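PDB 4O65: putative archaeal ammonia monooxygenase subunit B from Candidatus Nitrosocaldus yellowstonii, which binds copper(II) through its cupredoxin domain and is probably part of a membrane-bound monooxygenase that oxidises ammonia. Local coordinates for residues V70-T82 with T124-V136. Numbering follows the deposited sequence.
Sequences VKQDLNAWISLFT and TYHAHTQLNIASV. Unlike the reference sequence in segment 124-136: I133 (reference Val). With CU (copper (II) ion), chain B.
W77 lays its indole over N132 where antiparallel strands 74-81 and 123-133 run side by side. Its CG stands between the backbone N and the carbonyl carbon (chi1 58°), which brings the ring back across the neighbouring strand. Followed outward from CB, CG and CD1 only brush N132 CB, whereas CE2 meets it at 3.3 Å; that CB makes a CH-pi contact, 3.5 Å from the centroid of the five-membered ring. Farther out, CZ3 reaches A134 CB at 3.8 Å, the methyl lying at the ring edge. A broad flat side chain suits the exposed position of W77, since its face can lie on the CB of N132 while its edge meets the methyl of A134.

The N132 amide, nearly parallel to the indole, donates a hydrogen bond from ND2 to Q130 OE1 (2.9 Å), and a water joins N132 ND2, S79 OG and the Q130 carbonyl. Beneath these polar groups W77 and N132 exchange two backbone hydrogen bonds, as do S79 with Q130 and F81 with H128. The extended Q130 chain ends with NE2 at 3.3 Å from F81 CB.

F81 lies alongside H128, CD2 to CD2 at 3.7 Å, their planes inclined at 50°, and so flanks a copper ligand. H128 NE2 and H126 ND1 bind the copper(II) ion with a water, while G141 O accepts a hydrogen bond from H128 ND1. Imidazole suits this place because one nitrogen can hold the metal while the other is tethered.

On the other face, apolar A76, I78, L131 and I133 turn inward, with A76 CB against L131 CD1. Here L131 and I133 pack on strand 12-19 of the second sheet, while strands 103-105 and 137-149 flank the pair within its own sheet of this cupredoxin domain.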
loop_
_atom_site.group_PDB
_atom_site.type_symbol
_atom_site.label_atom_id
_atom_site.label_comp_id
_atom_site.label_asym_id
_atom_site.label_seq_id
_atom_site.Cartn_x
_atom_site.Cartn_y
_atom_site.Cartn_z
ATOM N N VAL A 70 -3.891 23.290 -8.776
ATOM C CA VAL A 70 -5.145 23.827 -9.357
ATOM C C VAL A 70 -5.834 24.770 -8.350
ATOM O O VAL A 70 -5.527 24.775 -7.160
ATOM C CB VAL A 70 -6.158 22.720 -9.767
ATOM C CG1 VAL A 70 -5.540 21.726 -10.760
ATOM C CG2 VAL A 70 -6.610 21.966 -8.552
ATOM N N LYS A 71 -6.792 25.536 -8.834
ATOM C CA LYS A 71 -7.390 26.563 -7.988
ATOM C C LYS A 71 -8.447 26.029 -7.050
ATOM O O LYS A 71 -8.676 26.590 -5.989
ATOM C CB LYS A 71 -7.890 27.702 -8.868
ATOM C CG LYS A 71 -6.719 28.290 -9.623
ATOM C CD LYS A 71 -7.170 29.304 -10.664
ATOM C CE LYS A 71 -5.959 30.061 -11.171
ATOM N NZ LYS A 71 -6.368 31.231 -12.004
ATOM N N GLN A 72 -9.033 24.887 -7.359
ATOM C CA GLN A 72 -10.163 24.476 -6.582
ATOM C C GLN A 72 -9.843 23.184 -5.884
ATOM O O GLN A 72 -8.887 22.494 -6.284
ATOM C CB GLN A 72 -11.382 24.311 -7.479
ATOM C CG GLN A 72 -11.225 23.135 -8.429
ATOM C CD GLN A 72 -12.284 23.172 -9.490
ATOM O OE1 GLN A 72 -12.065 23.741 -10.553
ATOM N NE2 GLN A 72 -13.475 22.653 -9.166
ATOM N N ASP A 73 -10.637 22.861 -4.867
ATOM C CA ASP A 73 -10.548 21.564 -4.190
ATOM C C ASP A 73 -10.829 20.402 -5.143
ATOM O O ASP A 73 -11.677 20.502 -6.053
ATOM C CB ASP A 73 -11.540 21.477 -3.037
ATOM C CG ASP A 73 -11.232 22.476 -1.921
ATOM O OD1 ASP A 73 -10.218 23.224 -1.975
ATOM O OD2 ASP A 73 -12.039 22.499 -0.963
ATOM N N LEU A 74 -10.052 19.345 -4.960
ATOM C CA LEU A 74 -10.231 18.087 -5.701
ATOM C C LEU A 74 -10.477 16.946 -4.774
ATOM O O LEU A 74 -9.981 16.945 -3.622
ATOM C CB LEU A 74 -8.940 17.750 -6.488
ATOM C CG LEU A 74 -8.579 18.744 -7.591
ATOM C CD1 LEU A 74 -7.207 18.429 -8.170
ATOM C CD2 LEU A 74 -9.606 18.689 -8.731
ATOM N N ASN A 75 -11.171 15.933 -5.288
ATOM C CA ASN A 75 -11.354 14.660 -4.567
ATOM C C ASN A 75 -10.412 13.613 -5.157
ATOM O O ASN A 75 -10.216 13.596 -6.363
ATOM C CB ASN A 75 -12.781 14.126 -4.705
ATOM C CG ASN A 75 -13.745 15.001 -3.975
ATOM O OD1 ASN A 75 -13.362 15.605 -2.994
ATOM N ND2 ASN A 75 -14.955 15.157 -4.503
ATOM N N ALA A 76 -9.834 12.806 -4.283
ATOM C CA ALA A 76 -8.821 11.837 -4.702
ATOM C C ALA A 76 -8.775 10.598 -3.821
ATOM O O ALA A 76 -9.261 10.592 -2.679
ATOM C CB ALA A 76 -7.460 12.530 -4.726
ATOM N N TRP A 77 -8.164 9.529 -4.361
ATOM C CA TRP A 77 -7.799 8.364 -3.552
ATOM C C TRP A 77 -6.406 7.897 -3.965
ATOM O O TRP A 77 -5.894 8.265 -5.046
ATOM C CB TRP A 77 -8.823 7.247 -3.704
ATOM C CG TRP A 77 -9.053 6.747 -5.111
ATOM C CD1 TRP A 77 -8.530 5.594 -5.711
ATOM C CD2 TRP A 77 -9.949 7.333 -6.100
ATOM N NE1 TRP A 77 -9.001 5.477 -7.004
ATOM C CE2 TRP A 77 -9.869 6.489 -7.283
ATOM C CE3 TRP A 77 -10.749 8.481 -6.135
ATOM C CZ2 TRP A 77 -10.584 6.789 -8.449
ATOM C CZ3 TRP A 77 -11.462 8.767 -7.318
ATOM C CH2 TRP A 77 -11.377 7.928 -8.435
ATOM N N ILE A 78 -5.765 7.154 -3.057
ATOM C CA ILE A 78 -4.395 6.809 -3.223
ATOM C C ILE A 78 -4.196 5.299 -3.140
ATOM O O ILE A 78 -4.928 4.618 -2.430
ATOM C CB ILE A 78 -3.596 7.561 -2.144
ATOM C CG1 ILE A 78 -2.109 7.443 -2.363
ATOM C CG2 ILE A 78 -4.004 7.172 -0.696
ATOM C CD1 ILE A 78 -1.498 8.709 -1.749
ATOM N N SER A 79 -3.244 4.770 -3.902
ATOM C CA SER A 79 -3.001 3.357 -3.876
ATOM C C SER A 79 -1.539 3.139 -4.217
ATOM O O SER A 79 -0.817 4.113 -4.395
ATOM C CB SER A 79 -3.923 2.622 -4.839
ATOM O OG SER A 79 -3.781 3.095 -6.171
ATOM N N LEU A 80 -1.143 1.870 -4.313
ATOM C CA LEU A 80 0.244 1.534 -4.705
ATOM C C LEU A 80 0.165 0.838 -6.041
ATOM O O LEU A 80 -0.571 -0.199 -6.215
ATOM C CB LEU A 80 0.907 0.658 -3.641
ATOM C CG LEU A 80 2.400 0.409 -3.874
ATOM C CD1 LEU A 80 3.191 1.618 -3.425
ATOM C CD2 LEU A 80 2.826 -0.858 -3.149
ATOM N N PHE A 81 0.906 1.370 -7.000
ATOM C CA PHE A 81 1.025 0.764 -8.331
ATOM C C PHE A 81 2.246 -0.125 -8.376
ATOM O O PHE A 81 3.329 0.334 -8.064
ATOM C CB PHE A 81 1.142 1.867 -9.400
ATOM C CG PHE A 81 1.405 1.340 -10.797
ATOM C CD1 PHE A 81 0.461 0.537 -11.448
ATOM C CD2 PHE A 81 2.603 1.619 -11.413
ATOM C CE1 PHE A 81 0.718 0.060 -12.737
ATOM C CE2 PHE A 81 2.872 1.161 -12.712
ATOM C CZ PHE A 81 1.922 0.403 -13.361
ATOM N N THR A 82 2.025 -1.390 -8.820
ATOM C CA THR A 82 2.943 -2.562 -8.831
ATOM C C THR A 82 3.934 -2.783 -7.712
ATOM O O THR A 82 3.553 -2.648 -6.536
ATOM C CB THR A 82 3.329 -3.188 -10.253
ATOM O OG1 THR A 82 4.528 -2.603 -10.823
ATOM C CG2 THR A 82 2.263 -3.065 -11.153
ATOM N N THR A 124 9.923 -9.264 -7.516
ATOM C CA THR A 124 10.678 -8.010 -7.570
ATOM C C THR A 124 9.724 -7.020 -8.174
ATOM O O THR A 124 9.184 -7.249 -9.257
ATOM C CB THR A 124 11.962 -8.152 -8.406
ATOM O OG1 THR A 124 12.922 -8.886 -7.650
ATOM C CG2 THR A 124 12.541 -6.758 -8.714
ATOM N N TYR A 125 9.446 -5.939 -7.443
ATOM C CA TYR A 125 8.362 -5.013 -7.817
ATOM C C TYR A 125 8.943 -3.624 -8.035
ATOM O O TYR A 125 9.789 -3.183 -7.270
ATOM C CB TYR A 125 7.285 -4.914 -6.699
ATOM C CG TYR A 125 6.623 -6.234 -6.364
ATOM C CD1 TYR A 125 5.490 -6.654 -7.084
ATOM C CD2 TYR A 125 7.116 -7.056 -5.339
ATOM C CE1 TYR A 125 4.869 -7.864 -6.802
ATOM C CE2 TYR A 125 6.509 -8.284 -5.080
ATOM C CZ TYR A 125 5.392 -8.668 -5.794
ATOM O OH TYR A 125 4.772 -9.877 -5.559
ATOM N N HIS A 126 8.503 -2.928 -9.074
ATOM C CA HIS A 126 8.873 -1.534 -9.191
ATOM C C HIS A 126 7.632 -0.792 -8.743
ATOM O O HIS A 126 6.601 -0.795 -9.409
ATOM C CB HIS A 126 9.258 -1.181 -10.634
ATOM C CG HIS A 126 10.134 0.054 -10.719
ATOM N ND1 HIS A 126 9.707 1.247 -11.263
ATOM C CD2 HIS A 126 11.452 0.280 -10.256
ATOM C CE1 HIS A 126 10.721 2.157 -11.170
ATOM N NE2 HIS A 126 11.765 1.567 -10.536
ATOM N N ALA A 127 7.658 -0.261 -7.531
ATOM C CA ALA A 127 6.449 0.263 -6.896
ATOM C C ALA A 127 6.428 1.779 -6.940
ATOM O O ALA A 127 7.489 2.418 -6.763
ATOM C CB ALA A 127 6.461 -0.159 -5.423
ATOM N N HIS A 128 5.213 2.329 -7.084
ATOM C CA HIS A 128 5.004 3.784 -7.167
ATOM C C HIS A 128 3.807 4.122 -6.365
ATOM O O HIS A 128 2.773 3.409 -6.393
ATOM C CB HIS A 128 4.627 4.210 -8.588
ATOM C CG HIS A 128 5.656 3.881 -9.646
ATOM N ND1 HIS A 128 6.348 4.853 -10.330
ATOM C CD2 HIS A 128 6.010 2.641 -10.249
ATOM C CE1 HIS A 128 7.158 4.256 -11.268
ATOM N NE2 HIS A 128 6.936 2.915 -11.221
ATOM N N THR A 129 3.864 5.270 -5.712
ATOM C CA THR A 129 2.593 5.850 -5.228
ATOM C C THR A 129 1.692 6.133 -6.435
ATOM O O THR A 129 2.136 6.743 -7.418
ATOM C CB THR A 129 2.840 7.194 -4.508
ATOM O OG1 THR A 129 3.683 6.949 -3.374
ATOM C CG2 THR A 129 1.513 7.765 -4.008
ATOM N N GLN A 130 0.419 5.737 -6.353
ATOM C CA GLN A 130 -0.535 6.104 -7.416
ATOM C C GLN A 130 -1.631 6.999 -6.861
ATOM O O GLN A 130 -2.339 6.632 -5.905
ATOM C CB GLN A 130 -1.180 4.783 -7.941
ATOM C CG GLN A 130 -2.226 5.085 -9.027
ATOM C CD GLN A 130 -2.823 3.863 -9.668
ATOM O OE1 GLN A 130 -4.042 3.878 -10.118
ATOM N NE2 GLN A 130 -2.043 2.823 -9.767
ATOM N N LEU A 131 -1.777 8.206 -7.431
ATOM C CA LEU A 131 -2.876 9.066 -7.017
ATOM C C LEU A 131 -3.946 8.976 -8.069
ATOM O O LEU A 131 -3.616 8.979 -9.269
ATOM C CB LEU A 131 -2.344 10.523 -6.933
ATOM C CG LEU A 131 -3.402 11.538 -6.475
ATOM C CD1 LEU A 131 -3.859 11.248 -5.054
ATOM C CD2 LEU A 131 -2.877 12.995 -6.661
ATOM N N ASN A 132 -5.229 8.874 -7.671
ATOM C CA ASN A 132 -6.328 9.036 -8.624
ATOM C C ASN A 132 -7.137 10.239 -8.280
ATOM O O ASN A 132 -7.636 10.340 -7.165
ATOM C CB ASN A 132 -7.221 7.818 -8.690
ATOM C CG ASN A 132 -6.665 6.821 -9.694
ATOM O OD1 ASN A 132 -6.810 6.972 -10.965
ATOM N ND2 ASN A 132 -5.904 5.942 -9.168
ATOM N N ILE A 133 -7.171 11.183 -9.217
ATOM C CA ILE A 133 -7.920 12.408 -9.011
ATOM C C ILE A 133 -9.286 12.173 -9.662
ATOM O O ILE A 133 -9.359 11.882 -10.875
ATOM C CB ILE A 133 -7.235 13.604 -9.680
ATOM C CG1 ILE A 133 -5.807 13.754 -9.087
ATOM C CG2 ILE A 133 -8.148 14.856 -9.498
ATOM C CD1 ILE A 133 -4.912 14.668 -9.886
ATOM N N ALA A 134 -10.363 12.294 -8.866
ATOM C CA ALA A 134 -11.736 11.995 -9.377
ATOM C C ALA A 134 -12.016 12.933 -10.536
ATOM O O ALA A 134 -11.778 14.161 -10.431
ATOM C CB ALA A 134 -12.769 12.249 -8.258
ATOM N N SER A 135 -12.505 12.351 -11.645
ATOM C CA SER A 135 -12.904 13.087 -12.869
ATOM C C SER A 135 -11.713 13.544 -13.724
ATOM O O SER A 135 -11.882 14.200 -14.757
ATOM C CB SER A 135 -13.855 14.301 -12.595
ATOM O OG SER A 135 -13.154 15.515 -12.265
ATOM N N VAL A 136 -10.503 13.199 -13.276
ATOM C CA VAL A 136 -9.313 13.643 -14.032
ATOM C C VAL A 136 -8.469 12.452 -14.490
ATOM O O VAL A 136 -8.240 12.310 -15.712
ATOM C CB VAL A 136 -8.459 14.628 -13.162
ATOM C CG1 VAL A 136 -7.239 15.058 -13.953
ATOM C CG2 VAL A 136 -9.289 15.873 -12.845
HETATM CU CU CU B . 8.020 1.482 -12.073
HETATM O O HOH W 1 -11.882 15.939 -8.073
HETATM O O HOH W 2 -5.197 5.404 -6.649
HETATM O O HOH W 3 6.944 -4.413 -10.868
HETATM O O HOH W 4 6.888 0.680 -13.629
#